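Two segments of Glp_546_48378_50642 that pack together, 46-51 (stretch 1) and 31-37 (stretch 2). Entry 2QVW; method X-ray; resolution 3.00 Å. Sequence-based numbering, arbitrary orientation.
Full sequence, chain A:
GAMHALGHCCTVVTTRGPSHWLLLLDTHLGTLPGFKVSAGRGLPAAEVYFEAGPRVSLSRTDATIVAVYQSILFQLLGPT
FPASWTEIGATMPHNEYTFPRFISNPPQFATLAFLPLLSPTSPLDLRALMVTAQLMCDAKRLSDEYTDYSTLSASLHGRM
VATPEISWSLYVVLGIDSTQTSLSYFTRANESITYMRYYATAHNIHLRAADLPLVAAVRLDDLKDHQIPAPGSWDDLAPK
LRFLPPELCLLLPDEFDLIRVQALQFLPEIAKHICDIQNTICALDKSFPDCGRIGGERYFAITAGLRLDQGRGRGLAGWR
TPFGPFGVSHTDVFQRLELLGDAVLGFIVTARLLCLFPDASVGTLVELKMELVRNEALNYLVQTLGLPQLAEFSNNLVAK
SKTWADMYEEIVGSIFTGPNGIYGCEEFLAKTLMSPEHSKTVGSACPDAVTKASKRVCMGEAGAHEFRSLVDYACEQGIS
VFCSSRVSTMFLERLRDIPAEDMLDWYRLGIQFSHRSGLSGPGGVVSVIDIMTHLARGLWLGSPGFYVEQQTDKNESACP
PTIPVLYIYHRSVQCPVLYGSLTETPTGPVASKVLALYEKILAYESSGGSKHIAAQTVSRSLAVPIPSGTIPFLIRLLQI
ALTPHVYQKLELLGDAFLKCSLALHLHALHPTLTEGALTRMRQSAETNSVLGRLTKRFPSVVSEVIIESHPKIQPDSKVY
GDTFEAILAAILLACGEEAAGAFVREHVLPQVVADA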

ATOM      1  N   ALA A  46      18.657  12.364  10.200  1.00 32.39           N
ATOM      2  CA  ALA A  46      18.233  13.100   9.009  1.00 32.33           C
ATOM      3  C   ALA A  46      17.059  12.391   8.329  1.00 32.35           C
ATOM      4  O   ALA A  46      16.642  11.312   8.747  1.00 32.15           O
ATOM      5  CB  ALA A  46      19.385  13.207   8.039  1.00 32.14           C
ATOM      6  N   GLU A  47      16.534  13.002   7.276  1.00 32.75           N
ATOM      7  CA  GLU A  47      15.423  12.416   6.535  1.00 33.36           C
ATOM      8  C   GLU A  47      15.664  12.523   5.026  1.00 33.17           C
ATOM      9  O   GLU A  47      16.204  13.518   4.552  1.00 32.90           O
ATOM     10  CB  GLU A  47      14.107  13.118   6.888  1.00 33.64           C
ATOM     11  CG  GLU A  47      13.753  13.122   8.362  1.00 36.54           C
ATOM     12  CD  GLU A  47      14.455  14.221   9.133  1.00 41.04           C
ATOM     13  OE1 GLU A  47      14.263  15.413   8.789  1.00 42.77           O
ATOM     14  OE2 GLU A  47      15.194  13.893  10.086  1.00 42.18           O
ATOM     15  N   VAL A  48      15.257  11.502   4.279  1.00 33.11           N
ATOM     16  CA  VAL A  48      15.423  11.487   2.830  1.00 33.01           C
ATOM     17  C   VAL A  48      14.086  11.348   2.118  1.00 33.17           C
ATOM     18  O   VAL A  48      13.328  10.412   2.375  1.00 33.18           O
ATOM     19  CB  VAL A  48      16.297  10.319   2.384  1.00 32.90           C
ATOM     20  CG1 VAL A  48      16.478  10.366   0.874  1.00 32.62           C
ATOM     21  CG2 VAL A  48      17.635  10.367   3.105  1.00 32.74           C
ATOM     22  N   TYR A  49      13.807  12.269   1.204  1.00 33.53           N
ATOM     23  CA  TYR A  49      12.549  12.243   0.472  1.00 34.33           C
ATOM     24  C   TYR A  49      12.801  12.025  -1.009  1.00 35.42           C
ATOM     25  O   TYR A  49      13.755  12.568  -1.563  1.00 35.71           O
ATOM     26  CB  TYR A  49      11.814  13.565   0.671  1.00 33.94           C
ATOM     27  CG  TYR A  49      11.648  13.954   2.124  1.00 33.48           C
ATOM     28  CD1 TYR A  49      10.586  13.475   2.882  1.00 32.94           C
ATOM     29  CD2 TYR A  49      12.560  14.806   2.741  1.00 33.25           C
ATOM     30  CE1 TYR A  49      10.435  13.838   4.217  1.00 32.56           C
ATOM     31  CE2 TYR A  49      12.420  15.174   4.071  1.00 32.96           C
ATOM     32  CZ  TYR A  49      11.359  14.690   4.805  1.00 32.80           C
ATOM     33  OH  TYR A  49      11.228  15.068   6.121  1.00 33.23           O
ATOM     34  N   PHE A  50      11.942  11.234  -1.646  1.00 36.83           N
ATOM     35  CA  PHE A  50      12.076  10.958  -3.073  1.00 38.48           C
ATOM     36  C   PHE A  50      10.851  11.480  -3.795  1.00 40.30           C
ATOM     37  O   PHE A  50       9.836  11.771  -3.168  1.00 40.57           O
ATOM     38  CB  PHE A  50      12.191   9.453  -3.333  1.00 38.07           C
ATOM     39  CG  PHE A  50      13.324   8.795  -2.613  1.00 37.41           C
ATOM     40  CD1 PHE A  50      14.636   9.040  -2.982  1.00 36.86           C
ATOM     41  CD2 PHE A  50      13.074   7.942  -1.551  1.00 36.92           C
ATOM     42  CE1 PHE A  50      15.681   8.452  -2.307  1.00 36.48           C
ATOM     43  CE2 PHE A  50      14.113   7.349  -0.868  1.00 36.53           C
ATOM     44  CZ  PHE A  50      15.425   7.606  -1.248  1.00 36.59           C
ATOM     45  N   GLU A  51      10.954  11.585  -5.118  1.00 42.67           N
ATOM     46  CA  GLU A  51       9.853  12.053  -5.955  1.00 45.29           C
ATOM     47  C   GLU A  51      10.227  11.973  -7.426  1.00 46.17           C
ATOM     48  O   GLU A  51      11.122  12.681  -7.893  1.00 46.09           O
ATOM     49  CB  GLU A  51       9.484  13.481  -5.586  1.00 45.43           C
ATOM     50  CG  GLU A  51      10.657  14.401  -5.573  1.00 47.54           C
ATOM     51  CD  GLU A  51      10.432  15.580  -4.664  1.00 49.68           C
ATOM     52  OE1 GLU A  51       9.492  16.358  -4.928  1.00 50.67           O
ATOM     53  OE2 GLU A  51      11.189  15.729  -3.681  1.00 51.77           O
TER
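Stretch 2 31-37: TLPGFKV

Stretch 2 lies antiparallel to stretch 1. Phe35 to Val37 are extended and pair with the strand of stretch 1, the two N-to-C directions 155° apart. The axes approach to 4.4 Å. Residues 31 to 33 are loop.

Two hydrogen bonds pair Ala46 with Val37, Val37 N to Ala46 O at 2.6 Å and Ala46 N to Val37 O at 2.7 Å. Their side chains share one face of the sheet, with Ala46 CB 3.8 Å from Val37 CG2. Glu47 faces Lys36 in a non-hydrogen-bonded pair, so the backbones come close: CA to CA is 3.8 Å. Both side chains take the other face, and Glu47 CG lies 3.4 Å from Lys36 CB. The end of the Lys36 side chain leads away.

Val48 pairs with Phe35, again with two hydrogen bonds: Phe35 N to Val48 O, 2.9 Å, and Val48 N to Phe35 O, 2.8 Å. Val48 CB sits over the Phe35 ring face, 3.8 Å from Phe35 CE1. Tyr49 passes Gly34, CA to CA 4.3 Å, and its CA-to-CB bond points away. A CB on Gly34 would clash with Val48 O.

Phe50 turns toward the loop. Phe50 CB is 3.1 Å from Leu32 O, and Leu32 CD1 covers one ring face. Phe50 CZ meets Phe35 CE1 rim to rim at 3.6 Å. Glu51 does not touch stretch 2.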

ATOM      1  N   THR A  31       7.515   4.956  -7.588  1.00 34.94           N
ATOM      2  CA  THR A  31       7.922   6.026  -6.701  1.00 34.46           C
ATOM      3  C   THR A  31       8.695   5.351  -5.575  1.00 33.94           C
ATOM      4  O   THR A  31       8.421   4.194  -5.240  1.00 34.01           O
ATOM      5  CB  THR A  31       6.711   6.750  -6.113  1.00 34.46           C
ATOM      6  OG1 THR A  31       5.988   5.850  -5.274  1.00 34.66           O
ATOM      7  CG2 THR A  31       5.796   7.232  -7.217  1.00 34.29           C
ATOM      8  N   LEU A  32       9.664   6.063  -5.008  1.00 33.21           N
ATOM      9  CA  LEU A  32      10.470   5.522  -3.924  1.00 32.21           C
ATOM     10  C   LEU A  32      10.056   6.125  -2.602  1.00 31.76           C
ATOM     11  O   LEU A  32      10.060   7.337  -2.439  1.00 31.91           O
ATOM     12  CB  LEU A  32      11.955   5.796  -4.171  1.00 31.95           C
ATOM     13  CG  LEU A  32      12.512   5.232  -5.484  1.00 31.12           C
ATOM     14  CD1 LEU A  32      14.000   5.435  -5.515  1.00 30.56           C
ATOM     15  CD2 LEU A  32      12.192   3.750  -5.613  1.00 30.99           C
ATOM     16  N   PRO A  33       9.686   5.277  -1.635  1.00 31.20           N
ATOM     17  CA  PRO A  33       9.263   5.727  -0.305  1.00 30.86           C
ATOM     18  C   PRO A  33      10.410   6.376   0.479  1.00 30.45           C
ATOM     19  O   PRO A  33      11.469   5.778   0.656  1.00 30.55           O
ATOM     20  CB  PRO A  33       8.766   4.438   0.343  1.00 30.99           C
ATOM     21  CG  PRO A  33       9.677   3.412  -0.249  1.00 31.17           C
ATOM     22  CD  PRO A  33       9.687   3.806  -1.713  1.00 31.24           C
ATOM     23  N   GLY A  34      10.191   7.604   0.941  1.00 30.01           N
ATOM     24  CA  GLY A  34      11.221   8.286   1.695  1.00 29.46           C
ATOM     25  C   GLY A  34      11.533   7.490   2.941  1.00 29.22           C
ATOM     26  O   GLY A  34      10.988   6.408   3.146  1.00 29.17           O
ATOM     27  N   PHE A  35      12.421   8.013   3.773  1.00 28.87           N
ATOM     28  CA  PHE A  35      12.780   7.343   5.014  1.00 28.49           C
ATOM     29  C   PHE A  35      13.707   8.242   5.805  1.00 28.70           C
ATOM     30  O   PHE A  35      14.429   9.040   5.226  1.00 28.50           O
ATOM     31  CB  PHE A  35      13.473   6.012   4.729  1.00 28.31           C
ATOM     32  CG  PHE A  35      14.810   6.155   4.085  1.00 27.84           C
ATOM     33  CD1 PHE A  35      14.923   6.382   2.720  1.00 27.27           C
ATOM     34  CD2 PHE A  35      15.961   6.075   4.846  1.00 28.06           C
ATOM     35  CE1 PHE A  35      16.171   6.521   2.120  1.00 27.31           C
ATOM     36  CE2 PHE A  35      17.215   6.213   4.259  1.00 28.13           C
ATOM     37  CZ  PHE A  35      17.319   6.438   2.893  1.00 27.84           C
ATOM     38  N   LYS A  36      13.667   8.167   7.125  1.00 29.05           N
ATOM     39  CA  LYS A  36      14.568   9.005   7.885  1.00 29.53           C
ATOM     40  C   LYS A  36      15.628   8.121   8.494  1.00 29.24           C
ATOM     41  O   LYS A  36      15.406   6.930   8.679  1.00 29.02           O
ATOM     42  CB  LYS A  36      13.809   9.822   8.941  1.00 29.71           C
ATOM     43  CG  LYS A  36      12.769   9.083   9.747  1.00 30.94           C
ATOM     44  CD  LYS A  36      11.934  10.068  10.559  1.00 33.00           C
ATOM     45  CE  LYS A  36      11.067   9.348  11.584  1.00 36.40           C
ATOM     46  NZ  LYS A  36      10.066   8.428  10.968  1.00 38.34           N
ATOM     47  N   VAL A  37      16.795   8.705   8.755  1.00 29.59           N
ATOM     48  CA  VAL A  37      17.932   7.989   9.328  1.00 30.07           C
ATOM     49  C   VAL A  37      18.307   8.527  10.705  1.00 30.17           C
ATOM     50  O   VAL A  37      18.554   9.713  10.876  1.00 30.03           O
ATOM     51  CB  VAL A  37      19.177   8.087   8.417  1.00 30.10           C
ATOM     52  CG1 VAL A  37      19.156   6.997   7.363  1.00 30.43           C
ATOM     53  CG2 VAL A  37      19.198   9.436   7.742  1.00 30.83           C
TER